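Local coordinates for protein (R)-specific secondary-alkylsulfatase (Pseudomonas sp., PDB 4AXH) that hydrolyses secondary alkyl sulfates with strict inversion of configuration, converting (R)-esters to (S)-alcohols and sulfate as a zinc-dependent dimeric enzyme of the metallo-beta-lactamase superfamily, at residues D99-P103 with S104-Q108; M505-L508 with G509-T512; N514-W517 with R518-Y521. One frame throughout, in Å; residues are numbered along the deposited sequence.

In the fold
Three short contacts, all on one side of the chain's centre, meet where residues 99-108 pack against the alkyl sulfatase dimerisation region. Contacts 2 and 3 lie on consecutive helices, 495-511 and 515-529, with centres about 8 Å apart: one ends a helix, the other starts the next. Contact 1, at the start of helix 103-111, sits about 11 Å from contact 2 and about 12 Å from contact 3, centre to centre. Asn-102 ND2 reaches Gln-511 O at 2.8 Å, and Thr-100 O meets Arg-518 NH1 at 3.0 Å. Contact 3 comes nearest the active site: the Leu-516 side chain is about 4 Å from those of sulfate-binding Tyr-417 and Asn-318 and about 12 Å from zinc.

Contact 1: D99-P103 with S104-Q108; sequences DTVNP and SLWRQ. Unlike the reference sequence in segment 104-108: Arg-107 (reference His).
The indole of Trp-106 is met by Val-101 at its edge: CG1 of Val-101 lies close to the ring plane, 3.4 Å from CE3 of Trp-106, and the two side chains cross at about a right angle. A second placement of Trp-106 makes this detail tentative. The second flat group is the amide of Asn-102. Its OD1 accepts from Ser-104 N at 3.0 Å with the donor in the carbonyl plane and an N-H...O angle of 144°. A first torsion with CG anti to the backbone N (chi1 -173°) turns the amide back over the start of the helix, where OD1 also comes within 3.4 Å of Ser-104 CB. The other arm of the amide is held too, since ND2 is bonded to the carbonyl of Gln-511 at the end of helix 495-511.

Backbone bonds take over beyond this point. Trp-106 N donates to Asn-102 O at 3.1 Å, nearly straight at 163°, and Arg-107 N to Pro-103 O, also 3.1 Å but more bent. Pro-103 can occupy the first helical position without loss, because a helix uses no N-H there. Pro-103 packs on Val-48 and Asn-45 of helix 39-48. Leu-105 presents CB to CB of Asn-102 at 4.2 Å and leans on Ala-515 and Arg-518 of helix 515-529. Asn-102 is thus an asparagine N-cap, followed by proline at the first helical position and then the first i to i+4 bonds of helix 103-111.

Contact 2: M505-L508 with G509-T512; sequences MEQL and GYQT
Tyr-510 packs against Glu-506 and Gln-507 of the preceding turn, in the last turns of helix 495-511 of the alkyl sulfatase dimerisation region, a mostly helical family of the TPR clan. One face of its ring carries the carbonyl oxygen of Glu-506, 3.3 Å above the plane and displaced toward the rim. The Glu-506 side chain runs alongside the tyrosine in the same direction: CG of Glu-506 is 3.5 Å from CZ of Tyr-510, and the carboxylate plane is turned only 19° from the ring. Gln-507 comes from a different quarter. Its chain bends at chi2 (-57°), bringing the amide to the ring edge, nearly perpendicular to it, with NE2 of Gln-507 3.5 Å from CE2 of Tyr-510.

The polar ends are fixed by a second shell: Glu-506 OE2 forms a salt bridge with Arg-529, and the Tyr-510 hydroxyl is hydrogen-bonded to Gln-242 and to the carbonyl of Lys-35. Gln-507 NE2 is bonded to Pro-36 O, while Gln-507 OE1 and Gln-511 NE2 both reach Thr-41 OG1, which ties this face to helix 39-48. Farther back, Met-505 packs on Pro-439 of the second subunit.

The backbone bonds of the helix set the i to i+4 spacing of Glu-506 and Tyr-510. Gly-509 N donates to Met-505 O, and Tyr-510 N to Glu-506 O, each at 2.9 Å; the same oxygen that accepts from Tyr-510 N also lies over the ring. At Gln-511 the bonds are weak, to Gln-507 O and Leu-508 O. Thr-512, the first residue to leave helical geometry, still donates soundly from its N to Leu-508 O at 2.9 Å.

Contact 3: N514-W517 with R518-Y521; sequences NALW and RNMY
Trp-517 carries the apolar packing, lying beside Tyr-521 with both side chains pointing the same way and touching Met-520 as well. CE3 of Trp-517 is 3.6 Å from OH of Tyr-521 and 4.0 Å from its CE2. Met-520 brings its methyl to the five-membered ring, CE of Met-520 3.7 Å from CD1 of Trp-517. The methionine is bent at its last torsion (chi3 -101°), which folds CE back so that it also lies 4.1 Å from Leu-516 CB. Asp-443, Tyr-435 and Leu-442 of the second subunit pack on Trp-517, Met-520 and Tyr-521 respectively.

Among hydrogen bonds, the N-cap comes first. Asn-514 OD1 is gripped twice, by Trp-517 N at 2.7 Å (157°) and more weakly by Leu-516 N at 2.9 Å. Four regular i to i+4 bonds follow, beginning with Arg-518 N to Asn-514 O at 3.0 Å and ending with Tyr-521 N to Trp-517 O, almost straight at 172°.

Arg-518 and Asn-519 bond to neighbouring parts of the chain. Arg-518 is extended to Ala-243 O and Thr-100 O, while Asn-519 ND2 bonds to the main-chain oxygen of Gln-232, a sulfate-binding residue. The capped helix start thus meets the second subunit through Trp-517, Met-520 and Tyr-521, packs Leu-516 on sulfate-binding Asn-318 and Tyr-417, and bonds Asn-519 to Gln-232 O, consistent with a second-shell part in positioning Gln-232.

Contact 1: D99-P103 with S104-Q108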
loop_
_atom_site.group_PDB
_atom_site.type_symbol
_atom_site.label_atom_id
_atom_site.label_comp_id
_atom_site.label_asym_id
_atom_site.label_seq_id
_atom_site.Cartn_x
_atom_site.Cartn_y
_atom_site.Cartn_z
ATOM N N ASP A 99 25.471 -15.544 24.530
ATOM C CA ASP A 99 25.132 -16.575 23.534
ATOM C C ASP A 99 23.659 -16.438 23.100
ATOM O O ASP A 99 23.283 -16.883 22.010
ATOM C CB ASP A 99 25.387 -17.975 24.135
ATOM C CG ASP A 99 26.827 -18.250 24.534
ATOM O OD1 ASP A 99 27.358 -17.509 25.392
ATOM O OD2 ASP A 99 27.417 -19.229 24.006
ATOM N N THR A 100 22.835 -15.823 23.986
ATOM C CA THR A 100 21.397 -15.583 23.832
ATOM C C THR A 100 21.058 -14.257 23.090
ATOM O O THR A 100 19.883 -13.899 22.994
ATOM C CB THR A 100 20.703 -15.682 25.182
ATOM O OG1 THR A 100 21.187 -14.642 26.001
ATOM C CG2 THR A 100 20.918 -17.008 25.861
ATOM N N VAL A 101 22.069 -13.525 22.581
ATOM C CA VAL A 101 21.838 -12.328 21.777
ATOM C C VAL A 101 22.858 -12.149 20.653
ATOM O O VAL A 101 24.055 -12.201 20.894
ATOM C CB VAL A 101 21.367 -11.020 22.493
ATOM C CG1 VAL A 101 21.929 -10.885 23.894
ATOM C CG2 VAL A 101 21.561 -9.779 21.646
ATOM N N ASN A 102 22.337 -12.006 19.402
ATOM C CA ASN A 102 23.089 -11.780 18.184
ATOM C C ASN A 102 24.110 -10.674 18.419
ATOM O O ASN A 102 23.749 -9.615 18.929
ATOM C CB ASN A 102 22.147 -11.395 17.083
ATOM C CG ASN A 102 22.816 -11.305 15.725
ATOM O OD1 ASN A 102 23.766 -10.534 15.501
ATOM N ND2 ASN A 102 22.266 -12.020 14.762
ATOM N N PRO A 103 25.396 -10.920 18.089
ATOM C CA PRO A 103 26.449 -9.932 18.383
ATOM C C PRO A 103 26.290 -8.575 17.724
ATOM O O PRO A 103 26.703 -7.602 18.340
ATOM C CB PRO A 103 27.737 -10.661 17.989
ATOM C CG PRO A 103 27.404 -12.076 18.003
ATOM C CD PRO A 103 25.991 -12.148 17.527
ATOM N N SER A 104 25.693 -8.510 16.506
ATOM C CA SER A 104 25.428 -7.260 15.781
ATOM C C SER A 104 24.358 -6.431 16.513
ATOM O O SER A 104 24.493 -5.227 16.621
ATOM C CB SER A 104 24.962 -7.568 14.362
ATOM O OG SER A 104 24.822 -6.399 13.572
ATOM N N LEU A 105 23.287 -7.103 17.012
ATOM C CA LEU A 105 22.203 -6.490 17.767
ATOM C C LEU A 105 22.779 -5.887 19.078
ATOM O O LEU A 105 22.448 -4.740 19.425
ATOM C CB LEU A 105 21.094 -7.506 18.079
ATOM C CG LEU A 105 19.834 -6.961 18.846
ATOM C CD1 LEU A 105 19.358 -5.589 18.340
ATOM C CD2 LEU A 105 18.703 -7.938 18.760
ATOM N N TRP A 106 23.659 -6.660 19.756
ATOM C CA TRP A 106 24.344 -6.274 20.980
ATOM C C TRP A 106 25.226 -5.030 20.750
ATOM O O TRP A 106 25.369 -4.217 21.647
ATOM C CB TRP A 106 25.201 -7.456 21.451
ATOM C CG TRP A 106 25.860 -7.272 22.779
ATOM C CD1 TRP A 106 27.049 -6.669 23.017
ATOM C CD2 TRP A 106 25.402 -7.777 24.046
ATOM N NE1 TRP A 106 27.348 -6.725 24.355
ATOM C CE2 TRP A 106 26.361 -7.414 25.010
ATOM C CE3 TRP A 106 24.274 -8.521 24.458
ATOM C CZ2 TRP A 106 26.235 -7.763 26.362
ATOM C CZ3 TRP A 106 24.139 -8.842 25.808
ATOM C CH2 TRP A 106 25.118 -8.471 26.738
ATOM N N ARG A 107 25.852 -4.919 19.575
ATOM C CA ARG A 107 26.722 -3.824 19.176
ATOM C C ARG A 107 25.866 -2.551 19.149
ATOM O O ARG A 107 26.278 -1.533 19.707
ATOM C CB ARG A 107 27.271 -4.112 17.753
ATOM C CG ARG A 107 28.649 -3.582 17.494
ATOM C CD ARG A 107 28.602 -2.270 16.814
ATOM N NE ARG A 107 29.925 -1.656 16.912
ATOM C CZ ARG A 107 30.320 -0.602 16.195
ATOM N NH1 ARG A 107 29.501 -0.053 15.302
ATOM N NH2 ARG A 107 31.540 -0.103 16.350
ATOM N N GLN A 108 24.664 -2.620 18.500
ATOM C CA GLN A 108 23.725 -1.505 18.373
ATOM C C GLN A 108 23.142 -1.171 19.734
ATOM O O GLN A 108 23.015 0.015 20.059
ATOM C CB GLN A 108 22.613 -1.842 17.379
ATOM C CG GLN A 108 21.869 -0.626 16.834
ATOM C CD GLN A 108 22.599 0.208 15.843
ATOM O OE1 GLN A 108 23.774 0.016 15.523
ATOM N NE2 GLN A 108 21.899 1.140 15.294
#

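Contact 2: M505-L508 with G509-T512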
loop_
_atom_site.group_PDB
_atom_site.type_symbol
_atom_site.label_atom_id
_atom_site.label_comp_id
_atom_site.label_asym_id
_atom_site.label_seq_id
_atom_site.Cartn_x
_atom_site.Cartn_y
_atom_site.Cartn_z
ATOM N N MET A 505 10.432 -19.849 19.093
ATOM C CA MET A 505 10.336 -18.385 18.861
ATOM C C MET A 505 11.444 -17.675 19.606
ATOM O O MET A 505 12.093 -16.804 19.047
ATOM C CB MET A 505 9.018 -17.821 19.395
ATOM C CG MET A 505 7.906 -17.828 18.398
ATOM S SD MET A 505 6.886 -16.357 18.602
ATOM C CE MET A 505 5.454 -16.864 17.649
ATOM N N GLU A 506 11.641 -18.048 20.886
ATOM C CA GLU A 506 12.651 -17.531 21.799
ATOM C C GLU A 506 14.052 -17.681 21.214
ATOM O O GLU A 506 14.847 -16.740 21.314
ATOM C CB GLU A 506 12.530 -18.287 23.123
ATOM C CG GLU A 506 13.485 -17.856 24.217
ATOM C CD GLU A 506 13.122 -18.485 25.540
ATOM O OE1 GLU A 506 13.428 -19.684 25.741
ATOM O OE2 GLU A 506 12.428 -17.803 26.327
ATOM N N GLN A 507 14.352 -18.858 20.603
ATOM C CA GLN A 507 15.627 -19.181 19.950
ATOM C C GLN A 507 15.797 -18.302 18.723
ATOM O O GLN A 507 16.902 -17.819 18.499
ATOM C CB GLN A 507 15.723 -20.678 19.574
ATOM C CG GLN A 507 15.861 -21.670 20.758
ATOM C CD GLN A 507 17.036 -21.429 21.675
ATOM O OE1 GLN A 507 18.199 -21.409 21.254
ATOM N NE2 GLN A 507 16.757 -21.310 22.978
ATOM N N LEU A 508 14.692 -18.030 17.970
ATOM C CA LEU A 508 14.672 -17.118 16.808
ATOM C C LEU A 508 14.984 -15.675 17.255
ATOM O O LEU A 508 15.621 -14.926 16.510
ATOM C CB LEU A 508 13.345 -17.153 16.050
ATOM C CG LEU A 508 13.008 -18.461 15.306
ATOM C CD1 LEU A 508 11.555 -18.453 14.820
ATOM C CD2 LEU A 508 13.932 -18.706 14.131
ATOM N N GLY A 509 14.546 -15.326 18.470
ATOM C CA GLY A 509 14.779 -14.037 19.104
ATOM C C GLY A 509 16.223 -13.918 19.525
ATOM O O GLY A 509 16.828 -12.859 19.350
ATOM N N TYR A 510 16.797 -15.028 20.071
ATOM C CA TYR A 510 18.203 -15.103 20.463
ATOM C C TYR A 510 19.103 -14.983 19.223
ATOM O O TYR A 510 20.232 -14.523 19.331
ATOM C CB TYR A 510 18.510 -16.447 21.161
ATOM C CG TYR A 510 17.906 -16.653 22.540
ATOM C CD1 TYR A 510 17.562 -15.568 23.346
ATOM C CD2 TYR A 510 17.717 -17.934 23.059
ATOM C CE1 TYR A 510 17.020 -15.752 24.620
ATOM C CE2 TYR A 510 17.145 -18.128 24.320
ATOM C CZ TYR A 510 16.797 -17.033 25.097
ATOM O OH TYR A 510 16.246 -17.196 26.347
ATOM N N GLN A 511 18.588 -15.397 18.052
ATOM C CA GLN A 511 19.309 -15.452 16.784
ATOM C C GLN A 511 19.270 -14.185 15.938
ATOM O O GLN A 511 20.277 -13.859 15.314
ATOM C CB GLN A 511 18.839 -16.669 15.937
ATOM C CG GLN A 511 19.455 -18.012 16.347
ATOM C CD GLN A 511 18.929 -19.162 15.529
ATOM O OE1 GLN A 511 18.465 -19.000 14.381
ATOM N NE2 GLN A 511 19.006 -20.367 16.101
ATOM N N THR A 512 18.103 -13.521 15.850
ATOM C CA THR A 512 17.872 -12.316 15.025
ATOM C C THR A 512 18.673 -11.073 15.382
ATOM O O THR A 512 18.784 -10.701 16.562
ATOM C CB THR A 512 16.398 -12.004 14.843
ATOM O OG1 THR A 512 16.280 -10.982 13.862
ATOM C CG2 THR A 512 15.717 -11.549 16.131
#

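Contact 3: N514-W517 with R518-Y521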
loop_
_atom_site.group_PDB
_atom_site.type_symbol
_atom_site.label_atom_id
_atom_site.label_comp_id
_atom_site.label_asym_id
_atom_site.label_seq_id
_atom_site.Cartn_x
_atom_site.Cartn_y
_atom_site.Cartn_z
ATOM N N ASN A 514 17.747 -8.138 14.089
ATOM C CA ASN A 514 16.686 -7.153 14.151
ATOM C C ASN A 514 16.114 -7.004 15.545
ATOM O O ASN A 514 15.659 -7.978 16.144
ATOM C CB ASN A 514 15.603 -7.498 13.136
ATOM C CG ASN A 514 14.649 -6.362 12.931
ATOM O OD1 ASN A 514 13.802 -6.093 13.779
ATOM N ND2 ASN A 514 14.788 -5.654 11.814
ATOM N N ALA A 515 16.122 -5.770 16.045
ATOM C CA ALA A 515 15.647 -5.429 17.380
ATOM C C ALA A 515 14.149 -5.546 17.498
ATOM O O ALA A 515 13.667 -6.002 18.526
ATOM C CB ALA A 515 16.085 -4.039 17.749
ATOM N N LEU A 516 13.408 -5.161 16.452
ATOM C CA LEU A 516 11.950 -5.229 16.423
ATOM C C LEU A 516 11.538 -6.692 16.338
ATOM O O LEU A 516 10.639 -7.105 17.053
ATOM C CB LEU A 516 11.414 -4.393 15.242
ATOM C CG LEU A 516 11.144 -2.881 15.502
ATOM C CD1 LEU A 516 12.137 -2.239 16.435
ATOM C CD2 LEU A 516 11.102 -2.089 14.238
ATOM N N TRP A 517 12.258 -7.512 15.545
ATOM C CA TRP A 517 11.978 -8.949 15.429
ATOM C C TRP A 517 12.243 -9.609 16.762
ATOM O O TRP A 517 11.481 -10.480 17.158
ATOM C CB TRP A 517 12.824 -9.585 14.329
ATOM C CG TRP A 517 12.337 -9.326 12.916
ATOM C CD1 TRP A 517 11.863 -8.148 12.405
ATOM C CD2 TRP A 517 12.426 -10.242 11.799
ATOM N NE1 TRP A 517 11.546 -8.306 11.072
ATOM C CE2 TRP A 517 11.900 -9.574 10.669
ATOM C CE3 TRP A 517 12.837 -11.584 11.665
ATOM C CZ2 TRP A 517 11.742 -10.214 9.431
ATOM C CZ3 TRP A 517 12.709 -12.197 10.442
ATOM C CH2 TRP A 517 12.158 -11.519 9.341
ATOM N N ARG A 518 13.287 -9.166 17.481
ATOM C CA ARG A 518 13.605 -9.694 18.810
ATOM C C ARG A 518 12.501 -9.342 19.817
ATOM O O ARG A 518 12.096 -10.219 20.585
ATOM C CB ARG A 518 15.004 -9.278 19.318
ATOM C CG ARG A 518 15.359 -10.032 20.593
ATOM C CD ARG A 518 16.517 -9.443 21.359
ATOM N NE ARG A 518 16.733 -10.130 22.634
ATOM C CZ ARG A 518 17.564 -11.157 22.797
ATOM N NH1 ARG A 518 18.216 -11.669 21.758
ATOM N NH2 ARG A 518 17.739 -11.692 23.997
ATOM N N ASN A 519 11.999 -8.082 19.802
ATOM C CA ASN A 519 10.901 -7.647 20.667
ATOM C C ASN A 519 9.620 -8.449 20.361
ATOM O O ASN A 519 8.920 -8.836 21.288
ATOM C CB ASN A 519 10.638 -6.162 20.505
ATOM C CG ASN A 519 11.701 -5.223 21.050
ATOM O OD1 ASN A 519 12.403 -5.522 22.016
ATOM N ND2 ASN A 519 11.795 -4.014 20.487
ATOM N N MET A 520 9.338 -8.727 19.081
ATOM C CA MET A 520 8.144 -9.471 18.637
ATOM C C MET A 520 8.167 -10.938 19.074
ATOM O O MET A 520 7.256 -11.363 19.782
ATOM C CB MET A 520 7.894 -9.350 17.125
ATOM C CG MET A 520 7.634 -7.935 16.641
ATOM S SD MET A 520 7.259 -7.872 14.846
ATOM C CE MET A 520 8.752 -7.361 14.239
ATOM N N TYR A 521 9.199 -11.710 18.675
ATOM C CA TYR A 521 9.339 -13.124 19.039
ATOM C C TYR A 521 9.276 -13.269 20.533
ATOM O O TYR A 521 8.519 -14.115 21.011
ATOM C CB TYR A 521 10.636 -13.731 18.503
ATOM C CG TYR A 521 10.713 -13.869 16.996
ATOM C CD1 TYR A 521 9.692 -14.485 16.279
ATOM C CD2 TYR A 521 11.876 -13.538 16.306
ATOM C CE1 TYR A 521 9.787 -14.667 14.894
ATOM C CE2 TYR A 521 11.986 -13.728 14.928
ATOM C CZ TYR A 521 10.940 -14.291 14.222
ATOM O OH TYR A 521 11.053 -14.467 12.857
#